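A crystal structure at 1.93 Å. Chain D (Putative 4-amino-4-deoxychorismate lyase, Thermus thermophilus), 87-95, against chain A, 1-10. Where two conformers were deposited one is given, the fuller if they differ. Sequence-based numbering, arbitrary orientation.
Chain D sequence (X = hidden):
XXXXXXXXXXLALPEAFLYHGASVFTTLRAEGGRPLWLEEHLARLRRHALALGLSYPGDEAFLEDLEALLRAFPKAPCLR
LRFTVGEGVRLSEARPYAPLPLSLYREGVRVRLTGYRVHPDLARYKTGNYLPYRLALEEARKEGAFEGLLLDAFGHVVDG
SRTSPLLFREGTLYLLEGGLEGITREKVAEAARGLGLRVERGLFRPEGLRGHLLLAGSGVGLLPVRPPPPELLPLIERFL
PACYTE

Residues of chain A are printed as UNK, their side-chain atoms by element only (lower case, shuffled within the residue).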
# COMPACT_ATOMS: atom_id res chain seq x y z
N GLU D 87 -28.94 15.42 6.90
CA GLU D 87 -30.22 15.77 6.26
C GLU D 87 -31.42 15.48 7.17
O GLU D 87 -31.65 14.33 7.56
CB GLU D 87 -30.38 15.06 4.92
CG GLU D 87 -29.31 15.40 3.89
CD GLU D 87 -29.15 16.91 3.58
OE1 GLU D 87 -29.79 17.76 4.23
OE2 GLU D 87 -28.36 17.24 2.67
N GLY D 88 -32.15 16.54 7.53
CA GLY D 88 -33.30 16.46 8.45
C GLY D 88 -32.89 16.17 9.89
O GLY D 88 -33.70 15.70 10.69
N VAL D 89 -31.63 16.40 10.21
CA VAL D 89 -31.16 16.07 11.54
C VAL D 89 -30.33 17.20 12.08
O VAL D 89 -29.34 17.61 11.46
CB VAL D 89 -30.24 14.81 11.57
CG1 VAL D 89 -29.56 14.67 12.96
CG2 VAL D 89 -31.02 13.55 11.23
N ARG D 90 -30.80 17.71 13.21
CA ARG D 90 -30.05 18.62 14.04
C ARG D 90 -29.99 17.95 15.40
O ARG D 90 -30.99 17.84 16.11
CB ARG D 90 -30.75 19.97 14.11
CG ARG D 90 -29.94 21.07 14.76
CD ARG D 90 -30.65 22.39 14.61
NE ARG D 90 -32.02 22.29 15.10
CZ ARG D 90 -32.38 22.70 16.31
NH1 ARG D 90 -31.47 23.22 17.11
NH2 ARG D 90 -33.64 22.59 16.73
N LEU D 91 -28.81 17.47 15.76
CA LEU D 91 -28.68 16.79 17.01
C LEU D 91 -27.75 17.62 17.89
O LEU D 91 -26.70 18.08 17.44
CB LEU D 91 -28.16 15.38 16.72
CG LEU D 91 -28.52 14.10 17.49
CD1 LEU D 91 -29.99 13.94 17.88
CD2 LEU D 91 -28.07 12.92 16.62
N SER D 92 -28.19 17.87 19.13
CA SER D 92 -27.43 18.63 20.10
C SER D 92 -27.55 17.91 21.42
O SER D 92 -28.67 17.53 21.84
CB SER D 92 -27.95 20.08 20.21
OG SER D 92 -27.93 20.70 18.92
N GLU D 93 -26.41 17.67 22.06
CA GLU D 93 -26.39 16.92 23.31
C GLU D 93 -25.30 17.37 24.26
O GLU D 93 -24.30 17.96 23.83
CB GLU D 93 -26.22 15.43 23.02
CG GLU D 93 -25.12 15.14 22.05
CD GLU D 93 -25.16 13.71 21.59
OE1 GLU D 93 -25.49 13.50 20.40
OE2 GLU D 93 -24.92 12.82 22.46
N ALA D 94 -25.50 17.09 25.54
CA ALA D 94 -24.59 17.51 26.58
C ALA D 94 -24.56 16.47 27.65
O ALA D 94 -25.59 15.87 28.01
CB ALA D 94 -25.02 18.85 27.19
N ARG D 95 -23.37 16.24 28.17
CA ARG D 95 -23.22 15.33 29.27
C ARG D 95 -22.07 15.84 30.14
O ARG D 95 -21.18 16.56 29.65
CB ARG D 95 -22.97 13.91 28.77
CG ARG D 95 -21.56 13.67 28.29
CD ARG D 95 -21.49 12.47 27.42
NE ARG D 95 -20.11 12.18 27.05
CZ ARG D 95 -19.77 11.45 25.99
NH1 ARG D 95 -20.71 10.97 25.18
NH2 ARG D 95 -18.48 11.23 25.74
N UNK A 1 -28.40 14.98 28.39
CA UNK A 1 -29.57 15.37 27.54
C UNK A 1 -29.22 15.42 26.06
O UNK A 1 -28.16 15.88 25.68
c UNK A 1 -31.32 17.21 27.17
c UNK A 1 -32.97 18.55 29.22
c UNK A 1 -30.11 16.74 27.97
se UNK A 1 -31.88 19.03 27.64
N UNK A 2 -30.16 14.98 25.24
CA UNK A 2 -29.95 14.86 23.79
C UNK A 2 -31.22 15.33 23.07
O UNK A 2 -32.31 14.81 23.33
c UNK A 2 -29.59 12.93 22.04
c UNK A 2 -29.89 9.22 21.23
n UNK A 2 -29.77 10.55 21.09
c UNK A 2 -29.14 11.45 22.07
c UNK A 2 -29.64 13.40 23.48
n UNK A 2 -30.45 8.48 20.28
n UNK A 2 -29.46 8.60 22.33
N UNK A 3 -31.06 16.31 22.18
CA UNK A 3 -32.18 16.87 21.40
C UNK A 3 -32.10 16.60 19.90
O UNK A 3 -31.06 16.84 19.28
c UNK A 3 -33.57 18.61 23.68
c UNK A 3 -32.24 18.94 23.02
c UNK A 3 -32.25 18.40 21.59
c UNK A 3 -31.98 20.44 23.01
N UNK A 4 -33.21 16.14 19.33
CA UNK A 4 -33.37 16.02 17.88
C UNK A 4 -34.33 17.08 17.33
O UNK A 4 -35.51 17.09 17.68
c UNK A 4 -33.91 14.63 17.54
c UNK A 4 -33.04 14.61 15.15
c UNK A 4 -34.72 12.90 15.93
c UNK A 4 -34.24 14.34 16.07
N UNK A 5 -33.82 17.96 16.46
CA UNK A 5 -34.58 19.10 15.94
C UNK A 5 -35.38 19.83 17.03
O UNK A 5 -36.52 20.20 16.82
n UNK A 5 -35.34 16.93 13.08
c UNK A 5 -35.49 18.65 14.79
o UNK A 5 -33.56 18.29 13.45
c UNK A 5 -34.72 17.94 13.71
N UNK A 6 -34.75 20.03 18.20
CA UNK A 6 -35.32 20.81 19.28
C UNK A 6 -36.01 19.98 20.34
O UNK A 6 -36.31 20.49 21.42
N UNK A 7 -36.25 18.71 20.04
CA UNK A 7 -37.03 17.83 20.90
C UNK A 7 -36.20 16.72 21.57
O UNK A 7 -35.49 15.98 20.89
c UNK A 7 -38.96 16.19 20.92
c UNK A 7 -38.18 17.20 20.10
o UNK A 7 -39.05 18.25 19.65
N UNK A 8 -36.33 16.57 22.90
CA UNK A 8 -35.59 15.51 23.58
C UNK A 8 -35.75 14.17 22.86
O UNK A 8 -36.84 13.83 22.37
c UNK A 8 -36.60 16.93 25.20
c UNK A 8 -37.12 17.38 23.85
c UNK A 8 -36.23 15.49 24.96
N UNK A 9 -34.65 13.43 22.76
CA UNK A 9 -34.62 12.15 22.04
C UNK A 9 -33.98 11.06 22.89
O UNK A 9 -32.85 11.20 23.37
c UNK A 9 -32.59 11.22 18.81
c UNK A 9 -33.87 12.28 20.71
c UNK A 9 -34.84 10.31 19.44
c UNK A 9 -33.55 10.97 19.95
N UNK A 10 -34.71 9.96 23.04
CA UNK A 10 -34.27 8.83 23.84
C UNK A 10 -33.51 7.81 23.01
O UNK A 10 -33.81 7.61 21.84
c UNK A 10 -35.46 8.15 24.52
O HOH W 1 -31.86 19.53 18.31

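Position 1 has an unbranched side chain of three carbons and a selenium. Its side-chain end leads away from chain D, so the backbone makes the contact: N of position 1 donates to Ala D94 O at 3.0 Å, and Ala D94 N donates to O of position 1 at 2.9 Å. This is Met A1, as selenomethionine.

Position 2 carries three carbons, a nitrogen, then a carbon bearing two more nitrogens. Its CB lies 4.0 Å from Glu D93 CB, on the same face of the sheet. The guanidinium identifies Arg A2.

Position 3 has four carbons, forked at the second. Its N donates to Ser D92 O at 2.7 Å, and Ser D92 N returns the bond to O of position 3 at 3.1 Å. Both side chains lie on the face opposite Arg A2 and Glu D93. It is Leu A3.

Position 4 shows the same four-carbon fork, and its side chain is back on the Arg A2 face. Its CB is 4.0 Å from Leu D91 CD1, and one of its end carbons is 4.1 Å from Val D89 CG1. It is Leu A4.

Position 5 has two carbons, the second carrying one oxygen and one nitrogen. Its side-chain oxygen accepts from Arg D90 N at 2.8 Å, and its side-chain nitrogen donates to Gly D88 O at 3.1 Å. Its backbone N also donates to Arg D90 O at 2.9 Å. This amide is Asn A5.

Position 6 has no side-chain atoms. At its backbone angles (97/-13), a CB would jam against the preceding carbonyl oxygen. Water 1 bridges N of position 6 and Arg D90 O, at 2.9 Å from each. It is Gly A6.

Position 7 has one carbon carrying an oxygen and a carbon. It does not touch this stretch of chain D. It closes the type I' turn begun at Leu A4. It is Thr A7.

Position 8 has three carbons closing a ring onto the backbone nitrogen, also without contact. It is Pro A8.

Position 9 is again a four-carbon fork, pointing toward chain D. One end carbon lies 3.9 Å from Leu D91 CD1. It is Leu A9.

Position 10 has a single side-chain carbon, out of reach. It is Ala A10.

The contact is an antiparallel strand pairing between two copies of one protein. Backbone hydrogen bonds join the strands, and the Asn A5 amide extends the ladder where the chain turns. Together the stretches bury 560 Å².

Chain A (1-10) MRLLNGTPLA
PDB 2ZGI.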